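Glycerate dehydrogenase (Bacillus sp. 5mfcol3.1, PDB 6P2I) reduces acyclic imino acids asymmetrically as an NADPH-dependent imine reductase, intercepting imino acids that a partner oxidase produces in situ. Local coordinates at the interface of chains A and B. Numbering follows the deposited sequence. Chains: chain A/B, Glycerate dehydrogenase.

Contact 1 and contact 2 belong to one two-fold symmetric interface between two copies of the reductase, and their centres lie about 28 Å apart. They share no residue. Contact 1 sets the A-chain loop at 139-141 against the B-chain helices 99-114 and 280-298. Contact 2 sets the A-chain strand 269-271, the 3-10 helix 262-265 and nearby loops against the B-chain helix 117-125. Helices 99-114 and 117-125 follow each other closely in chain B, so one helical region serves both contacts. Each contact has a twin with the chains exchanged, which spreads the grip along the probable dimer.

Contact 1: the interface of chains A and B. Residues chain A 139-141; chain B 100-101, 104, 279, 281-282, 285.
A polar loop-to-helix interface joins A:Glu139, A:Ile140 and A:Arg141 to two helices of chain B and helps hold the two chains together. B:Glu104 meets the loop tip-on with its carboxylate. Its side chain is extended beyond CG (chi2 -175°), which brings both oxygens to the A-chain backbone. OE2 of B:Glu104 takes the backbone N of A:Ile140 at 2.7 Å on its syn lone pair. OE1 of B:Glu104 takes the N of A:Arg141 at 3.0 Å on the syn side, somewhat out of plane. The anti lone pair of B:Glu104 OE1 accepts the amide NE2 of B:Gln100 at 2.9 Å, nearly straight and in the amide plane. OE1 is thus held by two donors. B:Gln100 probably helps fix the turn of the carboxylate, together with the two backbone N-H groups. The bend of B:Gln100 at chi2 (67°) brings its amide across the extended aliphatic chain of A:Arg141 at about a right angle, with CD of A:Arg141 3.6 Å from CD of B:Gln100.

A:Glu139 reaches the other way, between helix 99-114 and the start of helix 280-298. The hydroxyl OG of B:Ser279 gives a hydrogen bond of 2.7 Å to OE1 of A:Glu139, from above the carboxylate plane. OG in turn accepts the backbone N of B:Ala282. A water lies 2.7 Å from OE1 of A:Glu139 and links it to B:Ala101 N and B:Lys285 NZ. The amine and the helix starts may ease the negative charge. B:Glu281 runs antiparallel past A:Glu139, and OE2 of B:Glu281 takes the backbone N of A:Glu139 at 3.0 Å. For the protein, the site anchors the 139-141 loop of one subunit on the helices of the other.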
loop_
_atom_site.group_PDB
_atom_site.type_symbol
_atom_site.label_atom_id
_atom_site.label_comp_id
_atom_site.label_asym_id
_atom_site.label_seq_id
_atom_site.Cartn_x
_atom_site.Cartn_y
_atom_site.Cartn_z
ATOM N N GLU A 139 -1.230 2.428 -12.172
ATOM C CA GLU A 139 0.065 2.106 -11.587
ATOM C C GLU A 139 0.714 3.387 -11.098
ATOM O O GLU A 139 0.580 4.438 -11.729
ATOM C CB GLU A 139 0.973 1.423 -12.608
ATOM C CG GLU A 139 0.487 0.017 -12.956
ATOM C CD GLU A 139 1.060 -0.543 -14.247
ATOM O OE1 GLU A 139 0.464 -1.511 -14.763
ATOM O OE2 GLU A 139 2.099 -0.042 -14.752
ATOM N N ILE A 140 1.411 3.306 -9.961
ATOM C CA ILE A 140 2.120 4.493 -9.494
ATOM C C ILE A 140 3.484 4.647 -10.157
ATOM O O ILE A 140 4.029 5.761 -10.176
ATOM C CB ILE A 140 2.252 4.517 -7.956
ATOM C CG1 ILE A 140 3.262 3.489 -7.417
ATOM C CG2 ILE A 140 0.871 4.367 -7.298
ATOM C CD1 ILE A 140 3.497 3.648 -5.850
ATOM N N ARG A 141 4.041 3.586 -10.745
ATOM C CA ARG A 141 5.307 3.741 -11.442
ATOM C C ARG A 141 5.149 4.766 -12.560
ATOM O O ARG A 141 4.124 4.804 -13.250
ATOM C CB ARG A 141 5.782 2.397 -12.003
ATOM C CG ARG A 141 7.049 2.508 -12.850
ATOM C CD ARG A 141 7.492 1.163 -13.397
ATOM N NE ARG A 141 8.603 1.291 -14.333
ATOM C CZ ARG A 141 9.778 0.688 -14.191
ATOM N NH1 ARG A 141 9.995 -0.108 -13.156
ATOM N NH2 ARG A 141 10.732 0.864 -15.095
ATOM N N GLN B 100 3.669 -5.025 -13.750
ATOM C CA GLN B 100 3.758 -3.882 -12.838
ATOM C C GLN B 100 2.507 -3.765 -11.986
ATOM O O GLN B 100 2.593 -3.487 -10.781
ATOM C CB GLN B 100 3.988 -2.572 -13.601
ATOM C CG GLN B 100 4.252 -1.370 -12.656
ATOM C CD GLN B 100 5.566 -1.492 -11.918
ATOM O OE1 GLN B 100 6.512 -2.120 -12.403
ATOM N NE2 GLN B 100 5.636 -0.892 -10.728
ATOM N N ALA B 101 1.330 -3.948 -12.590
ATOM C CA ALA B 101 0.089 -3.795 -11.828
ATOM C C ALA B 101 0.024 -4.790 -10.672
ATOM O O ALA B 101 -0.313 -4.429 -9.529
ATOM C CB ALA B 101 -1.104 -3.971 -12.766
ATOM N N GLU B 104 2.613 -4.055 -7.878
ATOM C CA GLU B 104 2.136 -3.013 -6.971
ATOM C C GLU B 104 1.002 -3.516 -6.087
ATOM O O GLU B 104 0.912 -3.110 -4.913
ATOM C CB GLU B 104 1.707 -1.771 -7.761
ATOM C CG GLU B 104 2.897 -1.069 -8.440
ATOM C CD GLU B 104 2.542 0.240 -9.136
ATOM O OE1 GLU B 104 3.378 0.726 -9.939
ATOM O OE2 GLU B 104 1.448 0.793 -8.877
ATOM N N SER B 279 -4.930 -2.325 -14.123
ATOM C CA SER B 279 -4.518 -0.938 -14.283
ATOM C C SER B 279 -4.751 -0.473 -15.717
ATOM O O SER B 279 -4.823 -1.279 -16.649
ATOM C CB SER B 279 -3.043 -0.765 -13.923
ATOM O OG SER B 279 -2.207 -1.376 -14.910
ATOM N N GLU B 281 -2.527 0.970 -17.439
ATOM C CA GLU B 281 -1.313 0.614 -18.164
ATOM C C GLU B 281 -1.323 -0.857 -18.559
ATOM O O GLU B 281 -0.903 -1.217 -19.671
ATOM C CB GLU B 281 -0.092 0.929 -17.297
ATOM C CG GLU B 281 0.114 2.428 -17.030
ATOM C CD GLU B 281 -0.736 2.975 -15.880
ATOM O OE1 GLU B 281 -0.781 4.207 -15.714
ATOM O OE2 GLU B 281 -1.366 2.185 -15.152
ATOM N N ALA B 282 -1.806 -1.718 -17.659
ATOM C CA ALA B 282 -1.779 -3.154 -17.920
ATOM C C ALA B 282 -2.739 -3.514 -19.036
ATOM O O ALA B 282 -2.401 -4.292 -19.940
ATOM C CB ALA B 282 -2.139 -3.926 -16.654
ATOM N N LYS B 285 -1.253 -2.459 -22.308
ATOM C CA LYS B 285 -0.206 -3.391 -22.727
ATOM C C LYS B 285 -0.795 -4.736 -23.145
ATOM O O LYS B 285 -0.263 -5.393 -24.044
ATOM C CB LYS B 285 0.823 -3.569 -21.606
ATOM C CG LYS B 285 1.787 -2.392 -21.448
ATOM C CD LYS B 285 2.727 -2.581 -20.263
ATOM C CE LYS B 285 1.963 -2.579 -18.955
ATOM N NZ LYS B 285 2.874 -2.710 -17.785
HETATM O O HOH W 1 1.495 -3.833 -15.609
#

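Contact 2: the interface of chains A and B. Residues chain A 258, 264, 270-273; chain B 120-121, 124-125, 128.
B:Arg125 and B:Asp121, on helix 117-125, meet A:Ile264 and A:Leu271 across a subunit interface of this D-isomer-specific 2-hydroxyacid dehydrogenase family member. These residues lie in the part of the sequence that matches the family's NAD-binding domain.

The charged contact lies within chain B. B:Arg125 grips B:Asp121 side-on with two nitrogens. NE of B:Arg125 forms a salt bridge to OD2 of B:Asp121 at 2.7 Å. NH2 of B:Arg125 hydrogen-bonds OD1 of B:Asp121 at 2.8 Å through the syn lone pair. The arginine chain bends at chi2 (-75°), which turns the guanidinium back toward the aspartate one helical turn earlier.

Two hydrogen bonds cross to chain A. B:Asp121 OD1 uses its anti lone pair for the backbone N of A:Leu271, at 2.9 Å. B:Arg125 NH1 points to the carbonyl O of A:Ile264 at 2.8 Å. This oxygen lies in the guanidinium plane, but the donor stands well above the carbonyl plane. The pairing with B:Asp121 helps fix the rotation of the guanidinium for this bond.

Apolar contacts lie beside the polar pair. Methyl CD1 of A:Leu271 sits over the centre of one face of the B:Arg125 guanidinium, 3.9 Å above it. A:Leu271 CB packs on CB of B:Cys124 at 3.5 Å. The thiol of B:Cys124 points toward the backbone of A:Thr272 and A:Pro273. B:Cys124 SG is also 4.0 Å from CE2 of A:Tyr258. The methyl CB of B:Ala120 touches CD of the A:Pro273 ring at 3.7 Å.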
loop_
_atom_site.group_PDB
_atom_site.type_symbol
_atom_site.label_atom_id
_atom_site.label_comp_id
_atom_site.label_asym_id
_atom_site.label_seq_id
_atom_site.Cartn_x
_atom_site.Cartn_y
_atom_site.Cartn_z
ATOM N N TYR A 258 -13.801 14.717 13.904
ATOM C CA TYR A 258 -14.299 13.436 13.420
ATOM C C TYR A 258 -15.811 13.294 13.562
ATOM O O TYR A 258 -16.488 13.033 12.567
ATOM C CB TYR A 258 -13.577 12.285 14.132
ATOM C CG TYR A 258 -12.190 12.080 13.582
ATOM C CD1 TYR A 258 -11.145 12.900 13.986
ATOM C CD2 TYR A 258 -11.929 11.086 12.640
ATOM C CE1 TYR A 258 -9.879 12.742 13.484
ATOM C CE2 TYR A 258 -10.657 10.916 12.122
ATOM C CZ TYR A 258 -9.636 11.745 12.550
ATOM O OH TYR A 258 -8.368 11.588 12.046
ATOM N N ILE A 264 -16.492 11.710 6.621
ATOM C CA ILE A 264 -16.720 10.329 7.052
ATOM C C ILE A 264 -17.745 9.618 6.172
ATOM O O ILE A 264 -17.766 8.382 6.119
ATOM C CB ILE A 264 -17.128 10.315 8.549
ATOM C CG1 ILE A 264 -15.898 10.101 9.425
ATOM C CG2 ILE A 264 -18.177 9.264 8.863
ATOM C CD1 ILE A 264 -14.923 11.209 9.342
ATOM N N VAL A 270 -9.841 7.118 2.335
ATOM C CA VAL A 270 -9.377 6.108 3.270
ATOM C C VAL A 270 -8.854 6.854 4.488
ATOM O O VAL A 270 -8.016 7.752 4.354
ATOM C CB VAL A 270 -8.288 5.218 2.643
ATOM C CG1 VAL A 270 -7.719 4.239 3.651
ATOM C CG2 VAL A 270 -8.865 4.480 1.426
ATOM N N LEU A 271 -9.374 6.511 5.661
ATOM C CA LEU A 271 -9.058 7.222 6.894
ATOM C C LEU A 271 -8.285 6.321 7.844
ATOM O O LEU A 271 -8.626 5.148 8.007
ATOM C CB LEU A 271 -10.342 7.689 7.574
ATOM C CG LEU A 271 -11.249 8.529 6.688
ATOM C CD1 LEU A 271 -12.567 8.790 7.393
ATOM C CD2 LEU A 271 -10.552 9.838 6.321
ATOM N N THR A 272 -7.249 6.872 8.473
ATOM C CA THR A 272 -6.594 6.176 9.568
ATOM C C THR A 272 -6.547 7.086 10.793
ATOM O O THR A 272 -6.438 8.310 10.663
ATOM C CB THR A 272 -5.188 5.691 9.166
ATOM O OG1 THR A 272 -4.414 6.763 8.600
ATOM C CG2 THR A 272 -5.306 4.571 8.094
ATOM N N PRO A 273 -6.662 6.523 11.997
ATOM C CA PRO A 273 -6.831 7.365 13.209
ATOM C C PRO A 273 -5.511 7.843 13.805
ATOM O O PRO A 273 -5.189 7.580 14.972
ATOM C CB PRO A 273 -7.588 6.421 14.156
ATOM C CG PRO A 273 -7.020 5.046 13.813
ATOM C CD PRO A 273 -6.808 5.081 12.286
ATOM N N ALA B 120 -8.752 0.244 10.631
ATOM C CA ALA B 120 -8.383 1.627 10.917
ATOM C C ALA B 120 -9.401 2.582 10.332
ATOM O O ALA B 120 -9.807 3.550 10.990
ATOM C CB ALA B 120 -6.980 1.934 10.382
ATOM N N ASP B 121 -9.835 2.320 9.102
ATOM C CA ASP B 121 -10.844 3.166 8.490
ATOM C C ASP B 121 -12.157 3.083 9.252
ATOM O O ASP B 121 -12.802 4.105 9.508
ATOM C CB ASP B 121 -11.025 2.774 7.024
ATOM C CG ASP B 121 -12.029 3.644 6.329
ATOM O OD1 ASP B 121 -11.609 4.654 5.731
ATOM O OD2 ASP B 121 -13.239 3.329 6.407
ATOM N N CYS B 124 -12.191 5.303 12.323
ATOM C CA CYS B 124 -12.436 6.709 12.019
ATOM C C CYS B 124 -13.897 6.962 11.673
ATOM O O CYS B 124 -14.449 8.004 12.045
ATOM C CB CYS B 124 -11.532 7.158 10.871
ATOM S SG CYS B 124 -9.772 7.072 11.249
ATOM N N ARG B 125 -14.537 6.041 10.942
ATOM C CA ARG B 125 -15.949 6.231 10.621
ATOM C C ARG B 125 -16.806 6.228 11.876
ATOM O O ARG B 125 -17.894 6.817 11.893
ATOM C CB ARG B 125 -16.459 5.146 9.668
ATOM C CG ARG B 125 -15.599 4.843 8.477
ATOM C CD ARG B 125 -15.674 5.909 7.412
ATOM N NE ARG B 125 -14.698 5.618 6.365
ATOM C CZ ARG B 125 -14.670 6.186 5.165
ATOM N NH1 ARG B 125 -15.579 7.091 4.826
ATOM N NH2 ARG B 125 -13.723 5.840 4.304
ATOM N N LEU B 128 -13.625 8.082 16.005
ATOM C CA LEU B 128 -12.530 7.966 16.959
ATOM C C LEU B 128 -11.220 8.414 16.323
ATOM O O LEU B 128 -10.930 8.091 15.164
ATOM C CB LEU B 128 -12.415 6.524 17.468
ATOM C CG LEU B 128 -13.662 5.972 18.178
ATOM C CD1 LEU B 128 -13.405 4.541 18.599
ATOM C CD2 LEU B 128 -14.056 6.815 19.402
#